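Local coordinates for nucleoplasmin-like protein (Drosophila melanogaster, PDB 1NLQ), which binds core histones and acts in the ATP-facilitated assembly of regularly spaced nucleosomal arrays, its N-terminal core forming pentameric rings, at residues V9-A13 against S94-I99; D16-D21 against S84-L90; A27-K31 against F81-K85. One frame throughout, in Å; residues are numbered along the deposited sequence.

Contact 1. Residues V9-A13 against S94-I99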
loop_
_atom_site.group_PDB
_atom_site.type_symbol
_atom_site.label_atom_id
_atom_site.label_comp_id
_atom_site.label_asym_id
_atom_site.label_seq_id
_atom_site.Cartn_x
_atom_site.Cartn_y
_atom_site.Cartn_z
ATOM N N VAL A 9 15.367 11.354 -2.583
ATOM C CA VAL A 9 15.771 12.701 -2.188
ATOM C C VAL A 9 15.276 13.018 -0.778
ATOM O O VAL A 9 14.311 12.413 -0.294
ATOM C CB VAL A 9 15.247 13.754 -3.189
ATOM C CG1 VAL A 9 15.740 13.415 -4.579
ATOM C CG2 VAL A 9 13.719 13.805 -3.170
ATOM N N THR A 10 15.947 13.958 -0.122
ATOM C CA THR A 10 15.596 14.334 1.243
ATOM C C THR A 10 15.201 15.808 1.340
ATOM O O THR A 10 15.790 16.665 0.674
ATOM C CB THR A 10 16.778 14.074 2.211
ATOM O OG1 THR A 10 17.264 12.732 2.048
ATOM C CG2 THR A 10 16.338 14.273 3.647
ATOM N N LEU A 11 14.184 16.087 2.153
ATOM C CA LEU A 11 13.715 17.447 2.377
ATOM C C LEU A 11 13.826 17.767 3.868
ATOM O O LEU A 11 13.540 16.913 4.718
ATOM C CB LEU A 11 12.252 17.598 1.944
ATOM C CG LEU A 11 11.940 17.461 0.454
ATOM C CD1 LEU A 11 10.444 17.588 0.216
ATOM C CD2 LEU A 11 12.684 18.535 -0.313
ATOM N N THR A 12 14.252 18.991 4.171
ATOM C CA THR A 12 14.397 19.471 5.544
ATOM C C THR A 12 13.998 20.944 5.575
ATOM O O THR A 12 13.770 21.559 4.530
ATOM C CB THR A 12 15.858 19.369 6.054
ATOM O OG1 THR A 12 16.710 20.149 5.205
ATOM C CG2 THR A 12 16.336 17.914 6.088
ATOM N N ALA A 13 13.917 21.518 6.769
ATOM C CA ALA A 13 13.552 22.927 6.888
ATOM C C ALA A 13 14.590 23.784 6.168
ATOM O O ALA A 13 14.255 24.746 5.479
ATOM C CB ALA A 13 13.485 23.335 8.354
ATOM N N SER A 94 9.791 20.320 9.891
ATOM C CA SER A 94 11.216 20.484 9.646
ATOM C C SER A 94 11.874 19.220 9.126
ATOM O O SER A 94 13.063 19.211 8.809
ATOM C CB SER A 94 11.920 20.965 10.916
ATOM O OG SER A 94 11.443 22.255 11.266
ATOM N N GLY A 95 11.086 18.159 9.015
ATOM C CA GLY A 95 11.609 16.904 8.517
ATOM C C GLY A 95 12.605 16.245 9.459
ATOM O O GLY A 95 12.554 16.455 10.665
ATOM N N PRO A 96 13.538 15.444 8.927
ATOM C CA PRO A 96 13.649 15.172 7.494
ATOM C C PRO A 96 12.548 14.281 6.929
ATOM O O PRO A 96 11.902 13.523 7.653
ATOM C CB PRO A 96 15.033 14.534 7.368
ATOM C CG PRO A 96 15.206 13.844 8.680
ATOM C CD PRO A 96 14.630 14.798 9.683
ATOM N N VAL A 97 12.329 14.417 5.626
ATOM C CA VAL A 97 11.350 13.615 4.914
ATOM C C VAL A 97 12.061 13.049 3.687
ATOM O O VAL A 97 12.770 13.768 2.979
ATOM C CB VAL A 97 10.135 14.456 4.466
ATOM C CG1 VAL A 97 9.191 13.604 3.623
ATOM C CG2 VAL A 97 9.408 14.987 5.687
ATOM N N TYR A 98 11.890 11.755 3.445
ATOM C CA TYR A 98 12.530 11.116 2.310
ATOM C C TYR A 98 11.498 10.770 1.236
ATOM O O TYR A 98 10.409 10.288 1.542
ATOM C CB TYR A 98 13.252 9.842 2.765
ATOM C CG TYR A 98 14.014 9.999 4.061
ATOM C CD1 TYR A 98 13.580 9.366 5.229
ATOM C CD2 TYR A 98 15.168 10.784 4.127
ATOM C CE1 TYR A 98 14.277 9.507 6.425
ATOM C CE2 TYR A 98 15.867 10.929 5.327
ATOM C CZ TYR A 98 15.414 10.292 6.463
ATOM O OH TYR A 98 16.098 10.452 7.652
ATOM N N ILE A 99 11.844 11.026 -0.019
ATOM C CA ILE A 99 10.950 10.720 -1.133
ATOM C C ILE A 99 11.616 9.629 -1.966
ATOM O O ILE A 99 12.747 9.804 -2.432
ATOM C CB ILE A 99 10.699 11.971 -2.006
ATOM C CG1 ILE A 99 10.035 13.063 -1.163
ATOM C CG2 ILE A 99 9.804 11.620 -3.180
ATOM C CD1 ILE A 99 9.867 14.393 -1.882
#

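Contact 2. Residues D16-D21 against S84-L90. With MG (magnesium ion), chain G.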
loop_
_atom_site.group_PDB
_atom_site.type_symbol
_atom_site.label_atom_id
_atom_site.label_comp_id
_atom_site.label_asym_id
_atom_site.label_seq_id
_atom_site.Cartn_x
_atom_site.Cartn_y
_atom_site.Cartn_z
ATOM N N ASP A 16 14.339 22.731 1.956
ATOM C CA ASP A 16 12.938 22.358 1.768
ATOM C C ASP A 16 12.415 22.082 0.372
ATOM O O ASP A 16 11.225 21.819 0.216
ATOM C CB ASP A 16 12.026 23.420 2.411
ATOM C CG ASP A 16 12.012 24.745 1.641
ATOM O OD1 ASP A 16 12.155 24.727 0.399
ATOM O OD2 ASP A 16 11.826 25.807 2.278
ATOM N N SER A 17 13.274 22.126 -0.641
ATOM C CA SER A 17 12.797 21.907 -2.001
ATOM C C SER A 17 13.716 21.051 -2.859
ATOM O O SER A 17 14.938 21.087 -2.710
ATOM C CB SER A 17 12.579 23.265 -2.681
ATOM O OG SER A 17 11.746 23.149 -3.818
ATOM N N VAL A 18 13.110 20.267 -3.746
ATOM C CA VAL A 18 13.831 19.409 -4.680
ATOM C C VAL A 18 13.029 19.415 -5.973
ATOM O O VAL A 18 11.799 19.298 -5.957
ATOM C CB VAL A 18 13.964 17.957 -4.160
ATOM C CG1 VAL A 18 14.707 17.111 -5.177
ATOM C CG2 VAL A 18 14.715 17.937 -2.838
ATOM N N THR A 19 13.720 19.591 -7.092
ATOM C CA THR A 19 13.067 19.622 -8.385
ATOM C C THR A 19 13.545 18.488 -9.274
ATOM O O THR A 19 14.735 18.172 -9.319
ATOM C CB THR A 19 13.330 20.961 -9.121
ATOM O OG1 THR A 19 12.778 22.047 -8.367
ATOM C CG2 THR A 19 12.695 20.936 -10.504
ATOM N N TRP A 20 12.600 17.864 -9.965
ATOM C CA TRP A 20 12.911 16.789 -10.895
ATOM C C TRP A 20 12.645 17.370 -12.277
ATOM O O TRP A 20 11.542 17.829 -12.568
ATOM C CB TRP A 20 12.002 15.576 -10.674
ATOM C CG TRP A 20 12.254 14.463 -11.667
ATOM C CD1 TRP A 20 13.361 13.662 -11.738
ATOM C CD2 TRP A 20 11.385 14.038 -12.725
ATOM N NE1 TRP A 20 13.233 12.761 -12.774
ATOM C CE2 TRP A 20 12.029 12.971 -13.394
ATOM C CE3 TRP A 20 10.121 14.450 -13.170
ATOM C CZ2 TRP A 20 11.453 12.314 -14.488
ATOM C CZ3 TRP A 20 9.546 13.793 -14.261
ATOM C CH2 TRP A 20 10.216 12.734 -14.906
ATOM N N ASP A 21 13.658 17.367 -13.124
ATOM C CA ASP A 21 13.480 17.902 -14.463
ATOM C C ASP A 21 14.521 17.334 -15.396
ATOM O O ASP A 21 15.234 18.081 -16.077
ATOM C CB ASP A 21 13.580 19.420 -14.448
ATOM C CG ASP A 21 13.163 20.034 -15.763
ATOM O OD1 ASP A 21 13.146 21.276 -15.846
ATOM O OD2 ASP A 21 12.851 19.276 -16.711
ATOM N N SER A 84 7.324 16.121 -17.311
ATOM C CA SER A 84 7.031 17.407 -16.714
ATOM C C SER A 84 8.019 17.736 -15.614
ATOM O O SER A 84 8.650 16.849 -15.038
ATOM C CB SER A 84 5.584 17.437 -16.187
ATOM O OG SER A 84 5.301 16.337 -15.339
ATOM N N LYS A 85 8.183 19.024 -15.359
ATOM C CA LYS A 85 9.078 19.476 -14.312
ATOM C C LYS A 85 8.296 19.381 -13.009
ATOM O O LYS A 85 7.227 19.989 -12.872
ATOM C CB LYS A 85 9.500 20.927 -14.558
ATOM C CG LYS A 85 10.491 21.435 -13.542
ATOM C CD LYS A 85 10.813 22.889 -13.756
ATOM C CE LYS A 85 11.737 23.402 -12.661
ATOM N NZ LYS A 85 11.789 24.885 -12.634
ATOM N N VAL A 86 8.820 18.620 -12.055
ATOM C CA VAL A 86 8.128 18.459 -10.784
ATOM C C VAL A 86 8.937 18.953 -9.596
ATOM O O VAL A 86 10.092 18.585 -9.429
ATOM C CB VAL A 86 7.772 16.983 -10.542
ATOM C CG1 VAL A 86 7.064 16.832 -9.211
ATOM C CG2 VAL A 86 6.900 16.473 -11.666
ATOM N N THR A 87 8.325 19.785 -8.762
ATOM C CA THR A 87 9.032 20.279 -7.591
ATOM C C THR A 87 8.318 19.858 -6.309
ATOM O O THR A 87 7.118 20.073 -6.170
ATOM C CB THR A 87 9.129 21.807 -7.596
ATOM O OG1 THR A 87 9.809 22.247 -8.782
ATOM C CG2 THR A 87 9.911 22.273 -6.383
ATOM N N PHE A 88 9.061 19.252 -5.384
ATOM C CA PHE A 88 8.507 18.811 -4.103
ATOM C C PHE A 88 8.982 19.792 -3.050
ATOM O O PHE A 88 10.169 20.116 -2.999
ATOM C CB PHE A 88 9.013 17.415 -3.723
ATOM C CG PHE A 88 8.681 16.353 -4.721
ATOM C CD1 PHE A 88 9.653 15.882 -5.592
ATOM C CD2 PHE A 88 7.397 15.817 -4.792
ATOM C CE1 PHE A 88 9.365 14.898 -6.517
ATOM C CE2 PHE A 88 7.090 14.828 -5.715
ATOM C CZ PHE A 88 8.077 14.364 -6.583
ATOM N N LYS A 89 8.072 20.274 -2.216
ATOM C CA LYS A 89 8.472 21.223 -1.189
ATOM C C LYS A 89 7.901 20.893 0.174
ATOM O O LYS A 89 6.737 20.530 0.290
ATOM C CB LYS A 89 8.053 22.641 -1.566
ATOM C CG LYS A 89 8.575 23.656 -0.571
ATOM C CD LYS A 89 8.362 25.084 -1.007
ATOM C CE LYS A 89 8.883 26.017 0.077
ATOM N NZ LYS A 89 8.658 27.449 -0.223
ATOM N N LEU A 90 8.732 21.024 1.204
ATOM C CA LEU A 90 8.301 20.771 2.572
ATOM C C LEU A 90 7.688 22.086 3.045
ATOM O O LEU A 90 8.396 22.979 3.506
ATOM C CB LEU A 90 9.502 20.390 3.436
ATOM C CG LEU A 90 9.211 19.931 4.868
ATOM C CD1 LEU A 90 8.357 18.665 4.856
ATOM C CD2 LEU A 90 10.536 19.660 5.575
HETATM MG MG MG G . 10.773 26.964 3.732
HETATM O O HOH W 1 9.913 28.258 2.232
HETATM O O HOH W 2 9.016 25.772 3.609
HETATM O O HOH W 3 12.530 28.206 3.817
HETATM O O HOH W 4 10.173 28.177 4.987
HETATM O O HOH W 5 11.631 25.698 5.161
#

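Contact 3. Residues A27-K31 against F81-K85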
loop_
_atom_site.group_PDB
_atom_site.type_symbol
_atom_site.label_atom_id
_atom_site.label_comp_id
_atom_site.label_asym_id
_atom_site.label_seq_id
_atom_site.Cartn_x
_atom_site.Cartn_y
_atom_site.Cartn_z
ATOM N N ALA A 27 10.958 15.611 -24.904
ATOM C CA ALA A 27 9.925 14.697 -24.462
ATOM C C ALA A 27 10.213 13.306 -24.993
ATOM O O ALA A 27 9.917 12.998 -26.141
ATOM C CB ALA A 27 8.561 15.177 -24.947
ATOM N N ARG A 28 10.813 12.464 -24.163
ATOM C CA ARG A 28 11.105 11.111 -24.608
ATOM C C ARG A 28 10.401 10.063 -23.756
ATOM O O ARG A 28 10.811 8.907 -23.700
ATOM C CB ARG A 28 12.621 10.866 -24.649
ATOM C CG ARG A 28 13.359 11.006 -23.333
ATOM C CD ARG A 28 14.782 10.439 -23.464
ATOM N NE ARG A 28 15.592 11.158 -24.450
ATOM C CZ ARG A 28 16.209 12.310 -24.211
ATOM N NH1 ARG A 28 16.124 12.880 -23.013
ATOM N NH2 ARG A 28 16.899 12.907 -25.171
ATOM N N GLY A 29 9.329 10.478 -23.094
ATOM C CA GLY A 29 8.566 9.546 -22.281
ATOM C C GLY A 29 9.038 9.408 -20.851
ATOM O O GLY A 29 8.608 8.496 -20.140
ATOM N N GLN A 30 9.912 10.302 -20.412
ATOM C CA GLN A 30 10.395 10.213 -19.044
ATOM C C GLN A 30 9.253 10.344 -18.047
ATOM O O GLN A 30 8.351 11.164 -18.217
ATOM C CB GLN A 30 11.465 11.272 -18.756
ATOM C CG GLN A 30 11.040 12.713 -18.938
ATOM C CD GLN A 30 11.418 13.249 -20.309
ATOM O OE1 GLN A 30 10.929 12.763 -21.326
ATOM N NE2 GLN A 30 12.304 14.249 -20.339
ATOM N N LYS A 31 9.292 9.516 -17.009
ATOM C CA LYS A 31 8.263 9.528 -15.981
ATOM C C LYS A 31 8.867 9.316 -14.606
ATOM O O LYS A 31 9.767 8.501 -14.434
ATOM C CB LYS A 31 7.232 8.422 -16.240
ATOM C CG LYS A 31 6.143 8.317 -15.172
ATOM C CD LYS A 31 5.281 7.064 -15.327
ATOM C CE LYS A 31 4.600 7.009 -16.687
ATOM N NZ LYS A 31 3.612 5.891 -16.782
ATOM N N PHE A 81 4.368 11.275 -12.634
ATOM C CA PHE A 81 4.464 12.553 -13.314
ATOM C C PHE A 81 5.161 12.262 -14.634
ATOM O O PHE A 81 6.293 11.784 -14.669
ATOM C CB PHE A 81 5.274 13.522 -12.461
ATOM C CG PHE A 81 4.737 13.680 -11.066
ATOM C CD1 PHE A 81 5.291 12.973 -9.999
ATOM C CD2 PHE A 81 3.635 14.491 -10.828
ATOM C CE1 PHE A 81 4.748 13.073 -8.718
ATOM C CE2 PHE A 81 3.086 14.600 -9.556
ATOM C CZ PHE A 81 3.639 13.890 -8.495
ATOM N N TYR A 82 4.465 12.551 -15.723
ATOM C CA TYR A 82 4.968 12.268 -17.055
ATOM C C TYR A 82 5.481 13.511 -17.766
ATOM O O TYR A 82 4.823 14.548 -17.769
ATOM C CB TYR A 82 3.838 11.631 -17.860
ATOM C CG TYR A 82 4.156 11.266 -19.290
ATOM C CD1 TYR A 82 4.869 10.109 -19.598
ATOM C CD2 TYR A 82 3.685 12.049 -20.341
ATOM C CE1 TYR A 82 5.098 9.737 -20.922
ATOM C CE2 TYR A 82 3.905 11.687 -21.662
ATOM C CZ TYR A 82 4.611 10.529 -21.945
ATOM O OH TYR A 82 4.805 10.166 -23.260
ATOM N N GLU A 83 6.664 13.396 -18.352
ATOM C CA GLU A 83 7.268 14.496 -19.102
ATOM C C GLU A 83 6.917 15.860 -18.546
ATOM O O GLU A 83 6.276 16.672 -19.222
ATOM C CB GLU A 83 6.820 14.431 -20.566
ATOM C CG GLU A 83 7.352 13.235 -21.314
ATOM C CD GLU A 83 6.865 13.178 -22.741
ATOM O OE1 GLU A 83 7.408 12.367 -23.511
ATOM O OE2 GLU A 83 5.940 13.938 -23.091
ATOM N N SER A 84 7.324 16.121 -17.311
ATOM C CA SER A 84 7.031 17.407 -16.714
ATOM C C SER A 84 8.019 17.736 -15.614
ATOM O O SER A 84 8.650 16.849 -15.038
ATOM C CB SER A 84 5.584 17.437 -16.187
ATOM O OG SER A 84 5.301 16.337 -15.339
ATOM N N LYS A 85 8.183 19.024 -15.359
ATOM C CA LYS A 85 9.078 19.476 -14.312
ATOM C C LYS A 85 8.296 19.381 -13.009
ATOM O O LYS A 85 7.227 19.989 -12.872
ATOM C CB LYS A 85 9.500 20.927 -14.558
ATOM C CG LYS A 85 10.491 21.435 -13.542
ATOM C CD LYS A 85 10.813 22.889 -13.756
ATOM C CE LYS A 85 11.737 23.402 -12.661
ATOM N NZ LYS A 85 11.789 24.885 -12.634
#

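Contact 1. Residues V9-A13 against S94-I99
The carbonyl oxygen of V97 is gripped twice by the strand opposite: L11 N donates to V97 O at 2.8 Å, in the carbonyl plane, and a weaker CA-H...O contact comes from T10 CA. The same pattern recurs at V9 O, which takes I99 N at 2.8 Å and is approached by Y98 CA. Here edge strand 4-11 pairs antiparallel with strand 97-104 in one sheet of the nucleoplasmin beta sandwich; V9-I99 and L11-V97 are hydrogen-bonded pairs, with the non-hydrogen-bonded pair T10-Y98 between them. Branched aliphatic residues suit the side of V9, L11, V97 and I99, which faces the core. I99 reaches across to both V9 and L11, its CB lying 3.7 Å from V9 CG2 and its CD1 3.9 Å from L11 CD1, while V18 and F88 of the other sheet pack against this patch. On the opposite side T10 lies alongside Y98, pointing the same way. With T10 OG1 set anti to its own carbonyl carbon (chi1 -51°), the hydroxyl oxygen meets the ring edge in plane, 3.5 Å from Y98 CD2; T10 and Y98 also pack on I62 and P63 of a second subunit. Beyond L11 the regular pairing stops and both chains run as loop. G95 has a positive phi, and a beta carbon there would collide with L11 O; a cis peptide follows, before P96, whose CB rests against T12 CG2. The last link is longer and poorly directed: A13 N reaches S94 O at 3.2 Å from 46° above the carbonyl plane.

Contact 2. Residues D16-D21 against S84-L90
K89 lays its extended aliphatic chain alongside D16, both pointing the same way, with K89 CE 3.5 Å from D16 OD1. D16 OD2 binds a magnesium ion at 2.1 Å, and five waters complete the six-fold shell. Two of those waters reach the facing strand: one accepts from K89 NZ at 2.9 Å, another donates to L90 O. K89 and D16 are therefore joined through the metal's water, their charged atoms lying too far apart for a salt bridge. Replacing K89 by an alanine would probably leave that water without its ammonium donor and uncover the flank of the D16 carboxylate. Strands 17-20 and 86-92 pair antiparallel at the edge of the second sheet of the sandwich. On the side of S17, T19, T87 and K89, T19 OG1 and T87 OG1 share a hydrogen bond of 3.0 Å in the non-hydrogen-bonded pair, so small polar side chains suit this exposed surface; T19 CG2, anti to the backbone N (chi1 -63° for OG1), presses tightly on K85 CE. The other side is apolar: W20 CE3 meets V86 CG2 near the plane of the indole, whose NE1 hydrogen-bonds to N103, while V18 and F88 reach strand 4-11. The chemistry implies a metal held by one protein oxygen, with shell waters serving as both acceptor and donor, and the D16 carboxylate is likely to offset two nearby positive charges, the ion and the lysine.

Contact 3. Residues A27-K31 against F81-K85
The short loop that carries the chain from strand 74-82 of one sheet to strand 86-92 of the other docks on the loop leading into strand 31-39, at one end of the sandwich and away from the sites of contact between pentamers. E83 contributes the largest share. Its carboxylate accepts from a backbone amide, G29 N to E83 OE1 at 2.7 Å, through the anti lone pair and with a bent angle of 136° at the hydrogen. Its amide donates more directly: E83 N to Q30 O measures 2.8 Å. E83 CG sits anti to its carbonyl carbon (chi1 -67°), and with the chain extended beyond it the carboxylate reaches the loop, where A27 CB lies 3.4 Å from E83 OE1. The same CG covers the centre of one face of the Y82 ring, 3.7 Å above the plane, which suits an aliphatic stem with an acid at its end. Q30 crosses E83 at about a right angle, its amide plane turned 87° from the carboxylate. Q30 OE1 accepts from R28 N at 2.9 Å, and its NE2 binds V22 O and Y26 O, so both ends of the amide are used and its rotation is fixed. G29 has a positive phi, at which a beta carbon would jam against the carbonyl of the residue before; its CA lies 3.7 Å from Y82 CE1. Alongside, K31 and Y82 form a non-hydrogen-bonded antiparallel pair, with K31 CA making a CA-H...O contact to F81 O. K31 NZ is salt-bridged to E80 and to E4 of a third subunit. F81 bonds through its backbone to L32 of strand 31-39, while its side chain packs on V53 and T55 of strand 48-55 in the opposite sheet and its ring meets F6 of that third subunit.

From the N terminus, strand 4-11 enters contact 1, whose partner 94-99 lies near the far end of the chain, so this pairing closes the widest loop and encloses the other two. Within it the chain passes to the other sheet at 16-21, the first half of contact 2, and then back through 27-31, the first half of contact 3. The return segments 81-85 and 84-90 overlap at S84 and K85, so contact 3 falls inside contact 2 apart from that shared end. Contacts 1 and 2 join one sheet to the other through packing of L11 on V18 and I99 on F88. Contact 3, about 24 Å from contact 1 between centres, meets contact 2 where W20 and V86 pack against K31 and F81.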